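Local coordinates for protein B-agarase (Saccharophagus degradans, PDB 4BQ2) that hydrolyses agarose as an exo-beta-agarase of glycoside hydrolase family 50, at residues I289-S294 and S394-W399; K398-T403 and P421-N426; T403-L408 and N426-F431. One frame throughout, in Å; residues are numbered along the deposited sequence.

Contact 1: I289-S294 and S394-W399; sequences IRLSNS and SYLDKW
Ile289 meets Trp399 where a loop of the catalytic domain faces helix 394-410. Residues 289-294 follow strand 280-287, and the arrangement is consistent with the (beta/alpha)8 barrel expected of family 50. The loop would then follow a barrel strand, and helix 394-410 packs against the loop through Trp399 and Leu396. Trp399 carries most of the contact from the helix side. Its CG lies anti to the backbone N, chi1 172°, which sends the indole out from the helix toward the loop. The backbone carbonyl carbon of Ile289 comes to the ring edge, with C 4.0 Å from Trp399 CH2. Arg290 meets the same edge with its amide: N lies in the ring plane, 3.7 Å from Trp399 CH2. The Arg290 side chain leaves the helix behind. Its NH2 is hydrogen-bonded to Ser320. Leu291 then turns from the edge of the indole to its face. Its CD2 sits over the six-membered ring of Trp399, 4.0 Å from the centroid and 17° off the normal, a CH-pi contact. The other branch of Leu291 reaches Leu396, one turn earlier on the helix. There CD1 of Leu291 and CD2 of Leu396 are 3.5 Å apart. The two methyls of Leu291 therefore divide between two helix residues. On its polar rim the indole is fixed by helix 378-387, where Tyr379 OH bonds Trp399 NE1. After Leu291 the chain leaves the helix in a type I beta turn that runs to Ser294. The turn is closed twice on one carbonyl oxygen. Ser294 N reaches Leu291 O at 3.1 Å. The hydroxyl of Ser294 adds a second bond, its OG 2.7 Å from Leu291 O, in the carbonyl plane and on a lone pair.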
loop_
_atom_site.group_PDB
_atom_site.type_symbol
_atom_site.label_atom_id
_atom_site.label_comp_id
_atom_site.label_asym_id
_atom_site.label_seq_id
_atom_site.Cartn_x
_atom_site.Cartn_y
_atom_site.Cartn_z
ATOM N N ILE A 289 5.742 -9.966 -8.462
ATOM C CA ILE A 289 6.822 -10.839 -8.881
ATOM C C ILE A 289 6.946 -10.636 -10.383
ATOM O O ILE A 289 6.575 -11.489 -11.224
ATOM C CB ILE A 289 6.567 -12.299 -8.439
ATOM C CG1 ILE A 289 6.472 -12.366 -6.901
ATOM C CG2 ILE A 289 7.724 -13.202 -8.905
ATOM C CD1 ILE A 289 6.116 -13.753 -6.411
ATOM N N ARG A 290 7.465 -9.450 -10.700
ATOM C CA ARG A 290 7.604 -8.943 -12.043
ATOM C C ARG A 290 8.561 -7.747 -11.943
ATOM O O ARG A 290 8.876 -7.265 -10.838
ATOM C CB ARG A 290 6.242 -8.454 -12.580
ATOM C CG ARG A 290 5.590 -7.352 -11.712
ATOM C CD ARG A 290 4.259 -6.977 -12.328
ATOM N NE ARG A 290 3.630 -5.807 -11.706
ATOM C CZ ARG A 290 2.399 -5.381 -11.984
ATOM N NH1 ARG A 290 1.614 -6.071 -12.837
ATOM N NH2 ARG A 290 1.926 -4.297 -11.367
ATOM N N LEU A 291 8.944 -7.211 -13.089
ATOM C CA LEU A 291 9.865 -6.067 -13.108
ATOM C C LEU A 291 9.218 -4.703 -13.384
ATOM O O LEU A 291 9.910 -3.687 -13.303
ATOM C CB LEU A 291 11.014 -6.347 -14.112
ATOM C CG LEU A 291 11.832 -7.622 -13.823
ATOM C CD1 LEU A 291 12.981 -7.770 -14.835
ATOM C CD2 LEU A 291 12.401 -7.647 -12.408
ATOM N N SER A 292 7.917 -4.696 -13.697
ATOM C CA SER A 292 7.150 -3.539 -14.166
ATOM C C SER A 292 7.287 -2.321 -13.255
ATOM O O SER A 292 7.159 -1.183 -13.702
ATOM C CB SER A 292 5.633 -3.891 -14.204
ATOM O OG SER A 292 5.389 -5.011 -15.030
ATOM N N ASN A 293 7.465 -2.583 -11.970
ATOM C CA ASN A 293 7.387 -1.514 -10.959
ATOM C C ASN A 293 8.745 -1.146 -10.372
ATOM O O ASN A 293 8.819 -0.458 -9.330
ATOM C CB ASN A 293 6.399 -1.885 -9.849
ATOM C CG ASN A 293 4.989 -2.015 -10.362
ATOM O OD1 ASN A 293 4.310 -1.007 -10.675
ATOM N ND2 ASN A 293 4.519 -3.239 -10.443
ATOM N N SER A 294 9.805 -1.610 -11.048
ATOM C CA SER A 294 11.171 -1.497 -10.538
ATOM C C SER A 294 11.944 -0.356 -11.178
ATOM O O SER A 294 13.141 -0.208 -10.918
ATOM C CB SER A 294 11.940 -2.824 -10.698
ATOM O OG SER A 294 12.269 -3.093 -12.062
ATOM N N SER A 394 18.951 -13.981 -20.901
ATOM C CA SER A 394 19.063 -15.167 -20.068
ATOM C C SER A 394 18.981 -14.857 -18.567
ATOM O O SER A 394 18.483 -15.695 -17.826
ATOM C CB SER A 394 20.299 -16.014 -20.372
ATOM O OG SER A 394 21.467 -15.383 -19.911
ATOM N N TYR A 395 19.440 -13.677 -18.127
ATOM C CA TYR A 395 19.336 -13.309 -16.676
ATOM C C TYR A 395 17.875 -13.281 -16.177
ATOM O O TYR A 395 17.623 -13.449 -14.985
ATOM C CB TYR A 395 20.034 -11.968 -16.336
ATOM C CG TYR A 395 19.620 -10.869 -17.276
ATOM C CD1 TYR A 395 20.291 -10.689 -18.484
ATOM C CD2 TYR A 395 18.539 -10.037 -16.985
ATOM C CE1 TYR A 395 19.883 -9.719 -19.398
ATOM C CE2 TYR A 395 18.149 -9.043 -17.887
ATOM C CZ TYR A 395 18.823 -8.906 -19.079
ATOM O OH TYR A 395 18.457 -7.951 -19.988
ATOM N N LEU A 396 16.933 -13.041 -17.088
ATOM C CA LEU A 396 15.490 -13.055 -16.718
ATOM C C LEU A 396 15.027 -14.478 -16.452
ATOM O O LEU A 396 14.312 -14.733 -15.485
ATOM C CB LEU A 396 14.618 -12.415 -17.801
ATOM C CG LEU A 396 15.031 -10.990 -18.120
ATOM C CD1 LEU A 396 14.358 -10.574 -19.415
ATOM C CD2 LEU A 396 14.640 -10.047 -16.973
ATOM N N ASP A 397 15.403 -15.416 -17.328
ATOM C CA ASP A 397 15.074 -16.801 -17.073
ATOM C C ASP A 397 15.722 -17.294 -15.765
ATOM O O ASP A 397 15.076 -17.991 -14.985
ATOM C CB ASP A 397 15.485 -17.693 -18.244
ATOM C CG ASP A 397 14.700 -17.378 -19.503
ATOM O OD1 ASP A 397 13.560 -16.850 -19.409
ATOM O OD2 ASP A 397 15.235 -17.632 -20.584
ATOM N N LYS A 398 16.995 -16.932 -15.541
ATOM C CA LYS A 398 17.662 -17.297 -14.288
ATOM C C LYS A 398 16.972 -16.643 -13.084
ATOM O O LYS A 398 16.775 -17.288 -12.031
ATOM C CB LYS A 398 19.120 -16.830 -14.295
ATOM C CG LYS A 398 19.853 -17.207 -13.011
ATOM C CD LYS A 398 20.089 -18.708 -12.891
ATOM C CE LYS A 398 21.227 -19.063 -11.910
ATOM N NZ LYS A 398 21.282 -20.551 -11.814
ATOM N N TRP A 399 16.580 -15.375 -13.239
ATOM C CA TRP A 399 15.839 -14.712 -12.145
ATOM C C TRP A 399 14.553 -15.511 -11.813
ATOM O O TRP A 399 14.254 -15.748 -10.646
ATOM C CB TRP A 399 15.519 -13.256 -12.530
ATOM C CG TRP A 399 14.592 -12.548 -11.558
ATOM C CD1 TRP A 399 14.864 -12.168 -10.261
ATOM C CD2 TRP A 399 13.262 -12.136 -11.830
ATOM N NE1 TRP A 399 13.757 -11.532 -9.717
ATOM C CE2 TRP A 399 12.763 -11.505 -10.657
ATOM C CE3 TRP A 399 12.428 -12.247 -12.946
ATOM C CZ2 TRP A 399 11.470 -10.983 -10.583
ATOM C CZ3 TRP A 399 11.128 -11.744 -12.873
ATOM C CH2 TRP A 399 10.670 -11.104 -11.681
#

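Contact 2: K398-T403 and P421-N426; sequences KWREVT and PAYYDN
Tyr423 is set against Trp399, Arg400 and Thr403 of helix 394-410, and Ala422 meets the Arg400 guanidinium. Their loop begins with a short 3-10 segment near Ala422, and a type I beta turn runs from Tyr423 to Asn426. The loop leads into strand 431-435. In a (beta/alpha)8 barrel, as expected for this family, this is a helix packing on the chain ahead of the next strand. With CG anti to the carbonyl carbon, chi1 -75°, Tyr423 pushes its ring in between helix side chains. Its edge is turned to the face of Trp399, an offset edge-to-face pair with six-membered ring centroids 5.7 Å apart and planes at 73°. The leading atom is the hydroxyl: Tyr423 OH lies over the indole, 3.4 Å from Trp399 CZ3. Thr403, one helical turn on, also closes round this oxygen, with CB 3.3 Å from Tyr423 OH. The hydroxyl of Thr403 bonds Tyr701 OH and also its own helix, with OG1 2.8 Å from Trp399 O. It reaches that carbonyl from above its plane, and Thr403 N reaches it from the opposite face. Arg400 covers a face of the tyrosine with its aliphatic part. Its CG makes an off-centre CH-pi contact, 4.1 Å from the Tyr423 ring centroid. The bent chain carries the guanidinium across Ala422, whose CB lies over one face, 3.6 Å from Arg400 NE. Two conformers of Arg400 are modelled, so this outer contact is less certain. In the conformer described, NH1 forms a salt bridge with Asp397, one turn back on the helix. The carbonyl oxygen of Tyr423 takes Asn426 N and the Asn426 side chain, with ND2 2.9 Å from Tyr423 O and an N-H...O angle of 163°.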
loop_
_atom_site.group_PDB
_atom_site.type_symbol
_atom_site.label_atom_id
_atom_site.label_comp_id
_atom_site.label_asym_id
_atom_site.label_seq_id
_atom_site.Cartn_x
_atom_site.Cartn_y
_atom_site.Cartn_z
ATOM N N LYS A 398 16.995 -16.932 -15.541
ATOM C CA LYS A 398 17.662 -17.297 -14.288
ATOM C C LYS A 398 16.972 -16.643 -13.084
ATOM O O LYS A 398 16.775 -17.288 -12.031
ATOM C CB LYS A 398 19.120 -16.830 -14.295
ATOM C CG LYS A 398 19.853 -17.207 -13.011
ATOM C CD LYS A 398 20.089 -18.708 -12.891
ATOM C CE LYS A 398 21.227 -19.063 -11.910
ATOM N NZ LYS A 398 21.282 -20.551 -11.814
ATOM N N TRP A 399 16.580 -15.375 -13.239
ATOM C CA TRP A 399 15.839 -14.712 -12.145
ATOM C C TRP A 399 14.553 -15.511 -11.813
ATOM O O TRP A 399 14.254 -15.748 -10.646
ATOM C CB TRP A 399 15.519 -13.256 -12.530
ATOM C CG TRP A 399 14.592 -12.548 -11.558
ATOM C CD1 TRP A 399 14.864 -12.168 -10.261
ATOM C CD2 TRP A 399 13.262 -12.136 -11.830
ATOM N NE1 TRP A 399 13.757 -11.532 -9.717
ATOM C CE2 TRP A 399 12.763 -11.505 -10.657
ATOM C CE3 TRP A 399 12.428 -12.247 -12.946
ATOM C CZ2 TRP A 399 11.470 -10.983 -10.583
ATOM C CZ3 TRP A 399 11.128 -11.744 -12.873
ATOM C CH2 TRP A 399 10.670 -11.104 -11.681
ATOM N N ARG A 400 13.818 -15.931 -12.841
ATOM C CA ARG A 400 12.568 -16.683 -12.611
ATOM C C ARG A 400 12.819 -18.024 -11.901
ATOM O O ARG A 400 12.090 -18.396 -10.971
ATOM C CB ARG A 400 11.760 -16.845 -13.915
ATOM C CG ARG A 400 11.338 -15.501 -14.525
ATOM C CD ARG A 400 10.321 -15.623 -15.659
ATOM N NE ARG A 400 10.584 -14.621 -16.691
ATOM C CZ ARG A 400 11.087 -14.898 -17.892
ATOM N NH1 ARG A 400 11.336 -16.155 -18.240
ATOM N NH2 ARG A 400 11.310 -13.930 -18.755
ATOM N N GLU A 401 13.871 -18.729 -12.317
ATOM C CA GLU A 401 14.214 -20.014 -11.702
ATOM C C GLU A 401 14.636 -19.841 -10.256
ATOM O O GLU A 401 14.146 -20.549 -9.382
ATOM C CB GLU A 401 15.327 -20.737 -12.472
ATOM C CG GLU A 401 15.687 -22.058 -11.799
ATOM C CD GLU A 401 16.638 -22.895 -12.625
ATOM O OE1 GLU A 401 16.264 -23.260 -13.751
ATOM O OE2 GLU A 401 17.742 -23.185 -12.130
ATOM N N VAL A 402 15.551 -18.894 -10.002
ATOM C CA VAL A 402 15.979 -18.596 -8.639
ATOM C C VAL A 402 14.788 -18.108 -7.783
ATOM O O VAL A 402 14.697 -18.437 -6.615
ATOM C CB VAL A 402 17.101 -17.497 -8.661
ATOM C CG1 VAL A 402 17.372 -16.946 -7.275
ATOM C CG2 VAL A 402 18.392 -18.073 -9.264
ATOM N N THR A 403 13.899 -17.295 -8.353
ATOM C CA THR A 403 12.726 -16.812 -7.606
ATOM C C THR A 403 11.852 -17.994 -7.122
ATOM O O THR A 403 11.482 -18.069 -5.959
ATOM C CB THR A 403 11.906 -15.832 -8.474
ATOM O OG1 THR A 403 12.687 -14.626 -8.616
ATOM C CG2 THR A 403 10.528 -15.509 -7.850
ATOM N N PRO A 421 3.216 -13.235 -16.085
ATOM C CA PRO A 421 2.652 -14.420 -16.723
ATOM C C PRO A 421 3.671 -15.460 -17.200
ATOM O O PRO A 421 3.285 -16.607 -17.435
ATOM C CB PRO A 421 1.875 -13.849 -17.924
ATOM C CG PRO A 421 1.503 -12.484 -17.482
ATOM C CD PRO A 421 2.679 -11.991 -16.684
ATOM N N ALA A 422 4.948 -15.073 -17.331
ATOM C CA ALA A 422 5.978 -16.021 -17.690
ATOM C C ALA A 422 6.150 -17.102 -16.586
ATOM O O ALA A 422 6.677 -18.147 -16.862
ATOM C CB ALA A 422 7.302 -15.295 -17.958
ATOM N N TYR A 423 5.705 -16.837 -15.354
ATOM C CA TYR A 423 5.771 -17.833 -14.262
ATOM C C TYR A 423 4.573 -18.791 -14.281
ATOM O O TYR A 423 4.548 -19.767 -13.554
ATOM C CB TYR A 423 5.703 -17.169 -12.885
ATOM C CG TYR A 423 6.947 -16.473 -12.426
ATOM C CD1 TYR A 423 7.966 -17.175 -11.799
ATOM C CD2 TYR A 423 7.101 -15.098 -12.610
ATOM C CE1 TYR A 423 9.125 -16.522 -11.367
ATOM C CE2 TYR A 423 8.248 -14.441 -12.202
ATOM C CZ TYR A 423 9.250 -15.156 -11.573
ATOM O OH TYR A 423 10.366 -14.510 -11.131
ATOM N N TYR A 424 3.588 -18.519 -15.117
ATOM C CA TYR A 424 2.313 -19.274 -15.008
ATOM C C TYR A 424 2.413 -20.744 -15.400
ATOM O O TYR A 424 1.516 -21.545 -15.051
ATOM C CB TYR A 424 1.239 -18.605 -15.859
ATOM C CG TYR A 424 0.696 -17.321 -15.272
ATOM C CD1 TYR A 424 1.230 -16.753 -14.090
ATOM C CD2 TYR A 424 -0.302 -16.605 -15.956
ATOM C CE1 TYR A 424 0.732 -15.542 -13.602
ATOM C CE2 TYR A 424 -0.803 -15.428 -15.454
ATOM C CZ TYR A 424 -0.278 -14.893 -14.293
ATOM O OH TYR A 424 -0.810 -13.680 -13.869
ATOM N N ASP A 425 3.474 -21.105 -16.121
ATOM C CA ASP A 425 3.713 -22.515 -16.416
ATOM C C ASP A 425 4.874 -23.128 -15.642
ATOM O O ASP A 425 5.418 -24.142 -16.065
ATOM C CB ASP A 425 3.875 -22.764 -17.935
ATOM C CG ASP A 425 5.118 -22.103 -18.516
ATOM O OD1 ASP A 425 5.715 -21.250 -17.835
ATOM O OD2 ASP A 425 5.491 -22.431 -19.666
ATOM N N ASN A 426 5.266 -22.537 -14.518
ATOM C CA ASN A 426 6.449 -23.023 -13.803
ATOM C C ASN A 426 6.231 -24.432 -13.290
ATOM O O ASN A 426 7.147 -25.214 -13.235
ATOM C CB ASN A 426 6.854 -22.054 -12.690
ATOM C CG ASN A 426 6.031 -22.228 -11.440
ATOM O OD1 ASN A 426 6.315 -23.121 -10.651
ATOM N ND2 ASN A 426 5.008 -21.395 -11.258
#

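Contact 3: T403-L408 and N426-F431; sequences TVDRML and NNRIPF
Asp405 receives both terminal nitrogens of Arg428 on one carboxylate oxygen, OD1, in a salt bridge between helix 394-410 and the loop before strand 431-435, which Asn426 folds into an Asx turn. Arg428 NH2 lies 2.5 Å from Asp405 OD1 along a nearly straight N-H. This is unusually short, and the exact length is doubtful. The bond from NH1 to the same oxygen is weak, at 3.2 Å. The carboxylate plane is turned 76° from the guanidinium, and OD1 comes to the guanidinium edge. Val404 lies over a guanidinium face, with CG1 3.4 Å from Arg428 NH1. So charge pairing and apolar contact hold the same group. Deeper in, Ile429 packs on the helix. Its CD1 touches Met407 CB at 3.6 Å, its CG2 meets Val404 CG1, and its CB lies near Leu408 CD2. Asn426 CG stands between the backbone N and carbonyl carbon, chi1 81°, which turns the amide back toward the following residues. Asn426 ND2 bonds Ile429 O, and OD1 takes two backbone N-H groups. Arg428 N is above the amide carbonyl plane, while Ile429 N is in that plane, on a lone pair, 2.9 Å from Asn426 OD1.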
loop_
_atom_site.group_PDB
_atom_site.type_symbol
_atom_site.label_atom_id
_atom_site.label_comp_id
_atom_site.label_asym_id
_atom_site.label_seq_id
_atom_site.Cartn_x
_atom_site.Cartn_y
_atom_site.Cartn_z
ATOM N N THR A 403 13.899 -17.295 -8.353
ATOM C CA THR A 403 12.726 -16.812 -7.606
ATOM C C THR A 403 11.852 -17.994 -7.122
ATOM O O THR A 403 11.482 -18.069 -5.959
ATOM C CB THR A 403 11.906 -15.832 -8.474
ATOM O OG1 THR A 403 12.687 -14.626 -8.616
ATOM C CG2 THR A 403 10.528 -15.509 -7.850
ATOM N N VAL A 404 11.518 -18.901 -8.024
ATOM C CA VAL A 404 10.751 -20.100 -7.626
ATOM C C VAL A 404 11.546 -20.917 -6.577
ATOM O O VAL A 404 11.001 -21.324 -5.540
ATOM C CB VAL A 404 10.354 -20.989 -8.858
ATOM C CG1 VAL A 404 9.685 -22.270 -8.419
ATOM C CG2 VAL A 404 9.403 -20.243 -9.769
ATOM N N ASP A 405 12.845 -21.103 -6.806
ATOM C CA ASP A 405 13.679 -21.851 -5.837
ATOM C C ASP A 405 13.674 -21.166 -4.465
ATOM O O ASP A 405 13.630 -21.844 -3.446
ATOM C CB ASP A 405 15.128 -21.983 -6.332
ATOM C CG ASP A 405 15.282 -23.032 -7.453
ATOM O OD1 ASP A 405 14.298 -23.783 -7.781
ATOM O OD2 ASP A 405 16.393 -23.112 -8.011
ATOM N N ARG A 406 13.750 -19.829 -4.449
ATOM C CA ARG A 406 13.674 -19.082 -3.180
ATOM C C ARG A 406 12.324 -19.340 -2.526
ATOM O O ARG A 406 12.267 -19.665 -1.363
ATOM C CB ARG A 406 13.777 -17.576 -3.418
ATOM C CG ARG A 406 15.185 -17.107 -3.764
ATOM C CD ARG A 406 15.150 -15.718 -4.376
ATOM N NE ARG A 406 16.459 -15.054 -4.255
ATOM C CZ ARG A 406 16.775 -13.903 -4.830
ATOM N NH1 ARG A 406 15.876 -13.219 -5.574
ATOM N NH2 ARG A 406 18.005 -13.434 -4.655
ATOM N N MET A 407 11.239 -19.121 -3.264
ATOM C CA MET A 407 9.887 -19.254 -2.661
ATOM C C MET A 407 9.719 -20.609 -1.987
ATOM O O MET A 407 9.257 -20.695 -0.838
ATOM C CB MET A 407 8.794 -19.037 -3.707
ATOM C CG MET A 407 8.797 -17.627 -4.306
ATOM S SD MET A 407 8.855 -16.301 -3.083
ATOM C CE MET A 407 9.902 -15.099 -3.919
ATOM N N LEU A 408 10.110 -21.663 -2.701
ATOM C CA LEU A 408 10.088 -23.035 -2.156
ATOM C C LEU A 408 11.008 -23.230 -0.949
ATOM O O LEU A 408 10.618 -23.857 0.057
ATOM C CB LEU A 408 10.395 -24.072 -3.258
ATOM C CG LEU A 408 9.377 -24.118 -4.389
ATOM C CD1 LEU A 408 9.893 -25.055 -5.466
ATOM C CD2 LEU A 408 8.019 -24.574 -3.852
ATOM N N ASN A 426 5.266 -22.537 -14.518
ATOM C CA ASN A 426 6.449 -23.023 -13.803
ATOM C C ASN A 426 6.231 -24.432 -13.290
ATOM O O ASN A 426 7.147 -25.214 -13.235
ATOM C CB ASN A 426 6.854 -22.054 -12.690
ATOM C CG ASN A 426 6.031 -22.228 -11.440
ATOM O OD1 ASN A 426 6.315 -23.121 -10.651
ATOM N ND2 ASN A 426 5.008 -21.395 -11.258
ATOM N N ASN A 427 4.981 -24.745 -12.959
ATOM C CA ASN A 427 4.566 -26.090 -12.578
ATOM C C ASN A 427 5.336 -26.652 -11.367
ATOM O O ASN A 427 5.534 -27.848 -11.255
ATOM C CB ASN A 427 4.602 -27.041 -13.788
ATOM C CG ASN A 427 3.592 -26.656 -14.845
ATOM O OD1 ASN A 427 2.689 -25.843 -14.598
ATOM N ND2 ASN A 427 3.742 -27.219 -16.052
ATOM N N ARG A 428 5.735 -25.771 -10.450
ATOM C CA ARG A 428 6.450 -26.203 -9.228
ATOM C C ARG A 428 5.859 -25.498 -7.992
ATOM O O ARG A 428 6.001 -25.963 -6.849
ATOM C CB ARG A 428 7.967 -25.895 -9.350
ATOM C CG ARG A 428 8.741 -26.714 -10.405
ATOM C CD ARG A 428 10.008 -25.949 -10.857
ATOM N NE ARG A 428 10.869 -25.897 -9.719
ATOM C CZ ARG A 428 11.791 -25.001 -9.395
ATOM N NH1 ARG A 428 12.132 -23.925 -10.129
ATOM N NH2 ARG A 428 12.386 -25.244 -8.261
ATOM N N ILE A 429 5.220 -24.356 -8.221
ATOM C CA ILE A 429 4.591 -23.593 -7.131
ATOM C C ILE A 429 3.332 -22.904 -7.692
ATOM O O ILE A 429 3.344 -22.405 -8.833
ATOM C CB ILE A 429 5.567 -22.553 -6.487
ATOM C CG1 ILE A 429 4.940 -21.973 -5.199
ATOM C CG2 ILE A 429 5.948 -21.449 -7.497
ATOM C CD1 ILE A 429 5.887 -21.030 -4.440
ATOM N N PRO A 430 2.215 -22.945 -6.936
ATOM C CA PRO A 430 0.994 -22.318 -7.434
ATOM C C PRO A 430 1.136 -20.815 -7.536
ATOM O O PRO A 430 2.052 -20.226 -6.937
ATOM C CB PRO A 430 -0.045 -22.649 -6.337
ATOM C CG PRO A 430 0.507 -23.846 -5.651
ATOM C CD PRO A 430 1.993 -23.602 -5.638
ATOM N N PHE A 431 0.221 -20.177 -8.255
ATOM C CA PHE A 431 0.271 -18.711 -8.412
ATOM C C PHE A 431 -1.134 -18.123 -8.405
ATOM O O PHE A 431 -2.112 -18.831 -8.651
ATOM C CB PHE A 431 0.941 -18.329 -9.746
ATOM C CG PHE A 431 0.203 -18.836 -10.958
ATOM C CD1 PHE A 431 0.374 -20.163 -11.399
ATOM C CD2 PHE A 431 -0.666 -17.991 -11.657
ATOM C CE1 PHE A 431 -0.319 -20.632 -12.529
ATOM C CE2 PHE A 431 -1.349 -18.445 -12.768
ATOM C CZ PHE A 431 -1.163 -19.757 -13.220
#

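In the fold
Helix 394-410 runs through all three contacts. Contact 1 uses its first turns, contact 2 the middle and contact 3 the later part. Contact centres are about 8 Å apart from 1 to 2, about 7 Å from 2 to 3 and about 14 Å from 1 to 3. Contacts 1 and 2 share Trp399; contacts 2 and 3 share Thr403 and Asn426. Tyr423 touches both neighbours, with CE2 3.5 Å from Ile289 O and CD1 3.9 Å from Val404 CG2. The three thus form one continuous layer of packing. Near contact 1, a glycerol, probably from the crystallisation liquor, lies about 3 Å from the Arg290 side chain and may mark a pocket.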